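Local coordinates for protein 3',5'-nucleoside bisphosphate phosphatase (Chromobacterium violaceum, PDB 2YB1) that hydrolyses nucleoside 3',5'-bisphosphates to nucleoside 5'-phosphates and orthophosphate, using three manganese ions per subunit, at residues 34-39 / 43-48; 62-67 / 189-194. One frame throughout, in Å; residues are numbered along the deposited sequence.

How the interactions relate
From the N terminus, interaction 1 comes first: strand 33-36 runs into the metal-binding loop, and after a short turn the chain returns at 43-48, which leads into helix 45-54 and closes a short loop. The helix leads into strand 59-69, neighbour of 33-36 in the sheet. Interaction 2 opens on that strand and closes 121 residues further on, in the loop after strand 186-189. The two loops are in series, so they neither nest nor cross. They meet where D38 O probably accepts a hydrogen bond from E64 N (2.8 Å). Interaction 1 packs helix 45-54 on strand 33-36 in a beta-alpha-beta unit; interaction 2 joins strand 59-69, across one intervening strand, to that loop through a shared manganese.

Interaction 1: residues 34-39 / 43-48; sequences LALTDH and GGLAEA. With MN (manganese (II) ion), chain B.
L36 and A48 meet where strand 33-36 is covered by the first turn of helix 45-54, the opening half of a beta-alpha-beta unit in a TIM-barrel-related PHP domain. Followed outward, L36 CB lies 4.0 Å from L45 CD2 and slightly farther from A48 CB. CG is anti to the backbone N (chi1 174°), a rotation that carries one methyl to the helix start: L36 CD2 rests 3.7 Å from A48 CB and 3.6 Å from G44 O. That carbonyl is already engaged, accepting the bond from A48 N that begins the helix. Small G44 and A48 let the strand's leucine come close, while L45, with its longer branched chain, reaches from the helix to lay CD2 3.5 Å from L36 O. Beyond the leucine a water joins the segments, donating to D38 OD2 at 2.8 Å and accepting from G44 N at 2.9 Å. S10 also bonds D38 OD2, and S13 bonds both D38 OD1 and H39 N, holding the carboxylate in place. Next along, H39 NE2 binds a manganese at 2.2 Å, shared with D14 and H250. Apolar packing at L36 and polar bonds at D38 probably help hold the backbone leading to H39.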
ATOM      1  N   LEU A  34     -13.266  -2.381  -6.050  1.00  6.85           N
ATOM      2  CA  LEU A  34     -11.920  -2.795  -5.630  1.00  4.69           C
ATOM      3  C   LEU A  34     -10.843  -1.880  -6.227  1.00  4.13           C
ATOM      4  O   LEU A  34     -11.034  -1.314  -7.316  1.00  4.40           O
ATOM      5  CB  LEU A  34     -11.639  -4.236  -6.063  1.00  2.96           C
ATOM      6  CG  LEU A  34     -12.530  -5.360  -5.519  1.00  3.68           C
ATOM      7  CD1 LEU A  34     -12.195  -6.705  -6.200  1.00  1.40           C
ATOM      8  CD2 LEU A  34     -12.413  -5.489  -4.002  1.00  2.93           C
ATOM      9  N   ALA A  35      -9.727  -1.723  -5.513  1.00  4.58           N
ATOM     10  CA  ALA A  35      -8.530  -1.089  -6.085  1.00  7.56           C
ATOM     11  C   ALA A  35      -7.252  -1.816  -5.655  1.00  5.59           C
ATOM     12  O   ALA A  35      -6.982  -1.950  -4.459  1.00  5.02           O
ATOM     13  CB  ALA A  35      -8.462   0.421  -5.727  1.00  0.77           C
ATOM     14  N   LEU A  36      -6.480  -2.299  -6.634  1.00  5.48           N
ATOM     15  CA  LEU A  36      -5.194  -2.942  -6.352  1.00  5.27           C
ATOM     16  C   LEU A  36      -4.143  -1.848  -6.153  1.00  5.70           C
ATOM     17  O   LEU A  36      -4.024  -0.942  -6.984  1.00  4.40           O
ATOM     18  CB  LEU A  36      -4.789  -3.886  -7.499  1.00  5.88           C
ATOM     19  CG  LEU A  36      -3.395  -4.538  -7.426  1.00  4.64           C
ATOM     20  CD1 LEU A  36      -3.244  -5.380  -6.166  1.00  1.58           C
ATOM     21  CD2 LEU A  36      -3.104  -5.375  -8.679  1.00  4.22           C
ATOM     22  N   THR A  37      -3.465  -1.853  -5.009  1.00  2.88           N
ATOM     23  CA  THR A  37      -2.443  -0.834  -4.796  1.00  3.02           C
ATOM     24  C   THR A  37      -1.135  -1.484  -4.411  1.00  5.27           C
ATOM     25  O   THR A  37      -0.770  -1.524  -3.228  1.00  4.82           O
ATOM     26  CB  THR A  37      -2.916   0.071  -3.628  1.00  3.16           C
ATOM     27  OG1 THR A  37      -3.152  -0.738  -2.469  1.00  3.24           O
ATOM     28  CG2 THR A  37      -4.237   0.724  -3.970  1.00  4.72           C
ATOM     29  N   ASP A  38      -0.338  -1.822  -5.416  1.00  6.28           N
ATOM     30  CA  ASP A  38       0.956  -2.436  -5.167  1.00  6.48           C
ATOM     31  C   ASP A  38       1.969  -1.358  -4.850  1.00  7.62           C
ATOM     32  O   ASP A  38       1.805  -0.205  -5.274  1.00  6.29           O
ATOM     33  CB  ASP A  38       1.397  -3.283  -6.362  1.00  5.13           C
ATOM     34  CG  ASP A  38       0.802  -4.679  -6.326  1.00  5.72           C
ATOM     35  OD1 ASP A  38       1.006  -5.380  -5.312  1.00  4.43           O
ATOM     36  OD2 ASP A  38       0.123  -5.065  -7.295  1.00  4.89           O
ATOM     37  N   HIS A  39       3.004  -1.728  -4.095  1.00  7.43           N
ATOM     38  CA  HIS A  39       4.062  -0.789  -3.724  1.00  6.41           C
ATOM     39  C   HIS A  39       4.844  -0.315  -4.936  1.00  4.33           C
ATOM     40  O   HIS A  39       5.375  -1.130  -5.691  1.00  7.70           O
ATOM     41  CB  HIS A  39       5.058  -1.463  -2.786  1.00  5.87           C
ATOM     42  CG  HIS A  39       4.493  -1.823  -1.449  1.00  5.18           C
ATOM     43  ND1 HIS A  39       4.229  -0.879  -0.479  1.00  4.04           N
ATOM     44  CD2 HIS A  39       4.184  -3.024  -0.902  1.00  4.37           C
ATOM     45  CE1 HIS A  39       3.772  -1.483   0.607  1.00  4.68           C
ATOM     46  NE2 HIS A  39       3.737  -2.783   0.378  1.00  4.47           N
ATOM     47  N   GLY A  43       2.434  -2.575 -12.243  1.00  3.80           N
ATOM     48  CA  GLY A  43       2.529  -3.702 -13.163  1.00  7.30           C
ATOM     49  C   GLY A  43       1.410  -4.722 -13.102  1.00  8.69           C
ATOM     50  O   GLY A  43       1.249  -5.539 -14.019  1.00  8.87           O
ATOM     51  N   GLY A  44       0.635  -4.695 -12.025  1.00  7.54           N
ATOM     52  CA  GLY A  44      -0.452  -5.647 -11.886  1.00  6.71           C
ATOM     53  C   GLY A  44      -1.831  -5.131 -12.264  1.00  7.78           C
ATOM     54  O   GLY A  44      -2.805  -5.900 -12.258  1.00  6.63           O
ATOM     55  N   LEU A  45      -1.920  -3.845 -12.600  1.00  5.85           N
ATOM     56  CA  LEU A  45      -3.221  -3.199 -12.810  1.00  6.38           C
ATOM     57  C   LEU A  45      -4.025  -3.709 -14.019  1.00  6.04           C
ATOM     58  O   LEU A  45      -5.234  -3.913 -13.903  1.00  5.56           O
ATOM     59  CB  LEU A  45      -3.084  -1.662 -12.858  1.00  2.70           C
ATOM     60  CG  LEU A  45      -2.566  -1.013 -11.574  1.00  3.28           C
ATOM     61  CD1 LEU A  45      -2.548   0.514 -11.707  1.00  2.25           C
ATOM     62  CD2 LEU A  45      -3.410  -1.460 -10.356  1.00  3.39           C
ATOM     63  N   ALA A  46      -3.378  -3.894 -15.171  1.00  5.56           N
ATOM     64  CA  ALA A  46      -4.094  -4.364 -16.368  1.00  6.00           C
ATOM     65  C   ALA A  46      -4.720  -5.733 -16.125  1.00  5.24           C
ATOM     66  O   ALA A  46      -5.876  -5.981 -16.491  1.00  6.21           O
ATOM     67  CB  ALA A  46      -3.164  -4.428 -17.572  1.00  7.50           C
ATOM     68  N   GLU A  47      -3.951  -6.625 -15.513  1.00  4.35           N
ATOM     69  CA  GLU A  47      -4.457  -7.958 -15.186  1.00  5.88           C
ATOM     70  C   GLU A  47      -5.591  -7.889 -14.151  1.00  5.61           C
ATOM     71  O   GLU A  47      -6.636  -8.544 -14.304  1.00  5.01           O
ATOM     72  CB  GLU A  47      -3.329  -8.849 -14.665  1.00  6.78           C
ATOM     73  CG  GLU A  47      -3.791 -10.246 -14.272  1.00  7.91           C
ATOM     74  CD  GLU A  47      -2.667 -11.105 -13.715  1.00  6.48           C
ATOM     75  OE1 GLU A  47      -1.482 -10.807 -13.981  1.00  4.41           O
ATOM     76  OE2 GLU A  47      -2.979 -12.084 -13.008  1.00  6.55           O
ATOM     77  N   ALA A  48      -5.378  -7.120 -13.088  1.00  6.02           N
ATOM     78  CA  ALA A  48      -6.406  -6.965 -12.060  1.00  6.73           C
ATOM     79  C   ALA A  48      -7.695  -6.405 -12.660  1.00  5.45           C
ATOM     80  O   ALA A  48      -8.786  -6.873 -12.340  1.00  4.11           O
ATOM     81  CB  ALA A  48      -5.910  -6.064 -10.910  1.00  4.58           C
TER
HETATM   82 MN    MN B1289       3.325  -4.330   1.902  1.00  8.76          MN
HETATM   83  O   HOH W   1      -0.037  -3.341  -9.550  1.00  5.35           O

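Interaction 2: residues 62-67 / 189-194. With MN (manganese (II) ion), chain D; MN (manganese (II) ion), chain C; PO4 (phosphate ion), chain F.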
ATOM      1  N   GLY A  62      -4.793   1.652  -8.900  1.00  5.78           N
ATOM      2  CA  GLY A  62      -4.239   2.143  -7.647  1.00  5.91           C
ATOM      3  C   GLY A  62      -2.752   1.883  -7.540  1.00  7.41           C
ATOM      4  O   GLY A  62      -2.169   1.187  -8.373  1.00  5.93           O
ATOM      5  N   VAL A  63      -2.123   2.496  -6.540  1.00  6.42           N
ATOM      6  CA  VAL A  63      -0.717   2.265  -6.258  1.00  5.19           C
ATOM      7  C   VAL A  63      -0.445   2.687  -4.808  1.00  3.23           C
ATOM      8  O   VAL A  63      -1.190   3.486  -4.246  1.00  3.39           O
ATOM      9  CB  VAL A  63       0.169   3.097  -7.206  1.00  7.41           C
ATOM     10  CG1 VAL A  63       0.023   4.577  -6.891  1.00  6.54           C
ATOM     11  CG2 VAL A  63       1.650   2.657  -7.123  1.00  8.74           C
ATOM     12  N   GLU A  64       0.605   2.144  -4.204  1.00  3.62           N
ATOM     13  CA  GLU A  64       1.038   2.609  -2.890  1.00  5.50           C
ATOM     14  C   GLU A  64       2.486   3.108  -2.954  1.00  7.27           C
ATOM     15  O   GLU A  64       3.421   2.322  -3.159  1.00  5.59           O
ATOM     16  CB  GLU A  64       0.900   1.505  -1.831  1.00  6.82           C
ATOM     17  CG  GLU A  64       1.273   2.018  -0.446  1.00  7.21           C
ATOM     18  CD  GLU A  64       1.008   1.029   0.650  1.00  6.58           C
ATOM     19  OE1 GLU A  64       0.944  -0.179   0.370  1.00  3.84           O
ATOM     20  OE2 GLU A  64       0.839   1.479   1.802  1.00  6.91           O
ATOM     21  N   VAL A  65       2.671   4.410  -2.749  1.00  6.27           N
ATOM     22  CA  VAL A  65       3.977   5.050  -2.953  1.00  6.03           C
ATOM     23  C   VAL A  65       4.750   5.253  -1.658  1.00  6.02           C
ATOM     24  O   VAL A  65       4.223   5.825  -0.704  1.00  5.00           O
ATOM     25  CB  VAL A  65       3.820   6.435  -3.611  1.00  7.47           C
ATOM     26  CG1 VAL A  65       5.223   7.028  -3.957  1.00  0.93           C
ATOM     27  CG2 VAL A  65       2.911   6.339  -4.843  1.00  6.41           C
ATOM     28  N   SER A  66       5.995   4.778  -1.641  1.00  5.92           N
ATOM     29  CA  SER A  66       6.889   4.904  -0.489  1.00  6.59           C
ATOM     30  C   SER A  66       7.452   6.317  -0.418  1.00  6.42           C
ATOM     31  O   SER A  66       7.974   6.835  -1.409  1.00  6.91           O
ATOM     32  CB  SER A  66       8.056   3.915  -0.603  1.00  7.77           C
ATOM     33  OG  SER A  66       7.605   2.578  -0.799  1.00  5.55           O
ATOM     34  N   VAL A  67       7.355   6.917   0.767  1.00  5.55           N
ATOM     35  CA  VAL A  67       7.740   8.306   0.995  1.00  6.68           C
ATOM     36  C   VAL A  67       8.610   8.412   2.254  1.00  7.37           C
ATOM     37  O   VAL A  67       8.331   7.769   3.268  1.00  5.45           O
ATOM     38  CB  VAL A  67       6.475   9.214   1.145  1.00  1.70           C
ATOM     39  CG1 VAL A  67       6.826  10.600   1.738  1.00  2.17           C
ATOM     40  CG2 VAL A  67       5.772   9.376  -0.196  1.00  2.96           C
ATOM     41  N   ILE A 189      -3.340   9.298   2.373  1.00  6.85           N
ATOM     42  CA  ILE A 189      -2.396   8.871   3.400  1.00  5.67           C
ATOM     43  C   ILE A 189      -2.837   7.494   3.886  1.00  7.72           C
ATOM     44  O   ILE A 189      -3.959   7.325   4.385  1.00  6.86           O
ATOM     45  CB  ILE A 189      -2.380   9.834   4.596  1.00  6.55           C
ATOM     46  CG1 ILE A 189      -1.787  11.190   4.184  1.00  7.58           C
ATOM     47  CG2 ILE A 189      -1.590   9.221   5.757  1.00  7.78           C
ATOM     48  CD1 ILE A 189      -1.981  12.283   5.228  1.00  9.02           C
ATOM     49  N   ALA A 190      -1.954   6.510   3.739  1.00  4.12           N
ATOM     50  CA  ALA A 190      -2.314   5.131   4.046  1.00  4.78           C
ATOM     51  C   ALA A 190      -2.090   4.819   5.526  1.00  3.42           C
ATOM     52  O   ALA A 190      -1.174   5.359   6.146  1.00  4.63           O
ATOM     53  CB  ALA A 190      -1.515   4.166   3.171  1.00  4.62           C
ATOM     54  N   HIS A 191      -2.974   3.997   6.085  1.00  4.43           N
ATOM     55  CA  HIS A 191      -2.820   3.436   7.427  1.00  6.52           C
ATOM     56  C   HIS A 191      -2.097   4.355   8.421  1.00  5.95           C
ATOM     57  O   HIS A 191      -1.060   3.995   8.979  1.00  7.01           O
ATOM     58  CB  HIS A 191      -2.185   2.035   7.369  1.00  5.68           C
ATOM     59  CG  HIS A 191      -0.876   1.989   6.647  1.00  7.55           C
ATOM     60  ND1 HIS A 191       0.226   2.708   7.055  1.00  7.03           N
ATOM     61  CD2 HIS A 191      -0.490   1.300   5.543  1.00  7.81           C
ATOM     62  CE1 HIS A 191       1.233   2.471   6.232  1.00  8.39           C
ATOM     63  NE2 HIS A 191       0.823   1.619   5.309  1.00  7.79           N
ATOM     64  N   PRO A 192      -2.672   5.543   8.669  1.00  8.50           N
ATOM     65  CA  PRO A 192      -2.033   6.552   9.527  1.00  6.95           C
ATOM     66  C   PRO A 192      -1.804   6.078  10.974  1.00  7.54           C
ATOM     67  O   PRO A 192      -0.902   6.575  11.644  1.00  8.89           O
ATOM     68  CB  PRO A 192      -3.008   7.738   9.460  1.00  5.91           C
ATOM     69  CG  PRO A 192      -4.337   7.129   9.087  1.00  7.29           C
ATOM     70  CD  PRO A 192      -3.973   5.999   8.147  1.00  8.24           C
ATOM     71  N   GLY A 193      -2.582   5.106  11.432  1.00  6.44           N
ATOM     72  CA  GLY A 193      -2.435   4.595  12.786  1.00  7.69           C
ATOM     73  C   GLY A 193      -1.152   3.821  13.028  1.00 11.61           C
ATOM     74  O   GLY A 193      -0.793   3.552  14.179  1.00 10.60           O
ATOM     75  N   ARG A 194      -0.458   3.464  11.949  1.00 12.45           N
ATOM     76  CA  ARG A 194       0.803   2.728  12.053  1.00 15.21           C
ATOM     77  C   ARG A 194       2.001   3.647  12.297  1.00 13.62           C
ATOM     78  O   ARG A 194       3.065   3.178  12.689  1.00 13.01           O
ATOM     79  CB  ARG A 194       1.072   1.902  10.787  1.00 16.83           C
ATOM     80  CG  ARG A 194       0.097   0.777  10.528  1.00 24.78           C
ATOM     81  CD  ARG A 194       0.831  -0.558  10.340  1.00 32.99           C
ATOM     82  NE  ARG A 194       1.978  -0.482   9.420  1.00 37.14           N
ATOM     83  CZ  ARG A 194       2.027  -1.048   8.213  1.00 38.77           C
ATOM     84  NH1 ARG A 194       0.984  -1.737   7.756  1.00 38.80           N
ATOM     85  NH2 ARG A 194       3.121  -0.929   7.462  1.00 38.64           N
TER
HETATM   86 MN    MN D1291       1.712   0.732   3.578  1.00 10.70          MN
HETATM   87 MN    MN C1290      -0.140  -1.712   1.634  1.00  7.55          MN
HETATM   88  P   PO4 F1293       1.680  -1.977   3.842  1.00  9.28           P
HETATM   89  O1  PO4 F1293       1.373  -2.778   5.094  1.00  8.00           O
HETATM   90  O2  PO4 F1293       1.835  -2.912   2.683  1.00  9.26           O
HETATM   91  O3  PO4 F1293       0.533  -1.030   3.523  1.00  9.07           O
HETATM   92  O4  PO4 F1293       2.937  -1.179   4.081  1.00  6.73           O
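E64 brings its carboxylate obliquely against the H191 imidazole, OE2 lying 3.5 Å from H191 NE2. The ring is overlapped on one face by the R194 guanidinium, CZ lying 4.1 Å above the ring centre, and on the opposite face by A190 CB, nearer the rim. E64 OE2 and H191 NE2 are held together by the metal between them: one manganese takes both atoms, each at 2.1 Å, with H75 as a further ligand. The glutamate chain, extended and with CG anti to the backbone N (chi1 -177°), reaches from strand 59-69 far enough for its carboxylate to bridge. E64 OE1 binds a second manganese at 2.3 Å, which H7, H9 and D248 also hold. Such a bridging carboxylate belongs to the multinuclear centre of the PHP family, here built at one mouth of a TIM-barrel-related fold. Phosphate O3 joins the same two ions, 2.1 Å from each, a position consistent with that of the released orthophosphate. The long, flexible R194 bends to reach the same phosphate: NH1 donates to phosphate O1 at 2.9 Å along a nearly straight bond (170°), with O1 in the guanidinium plane, while NH2 adds a weak bond to phosphate O4.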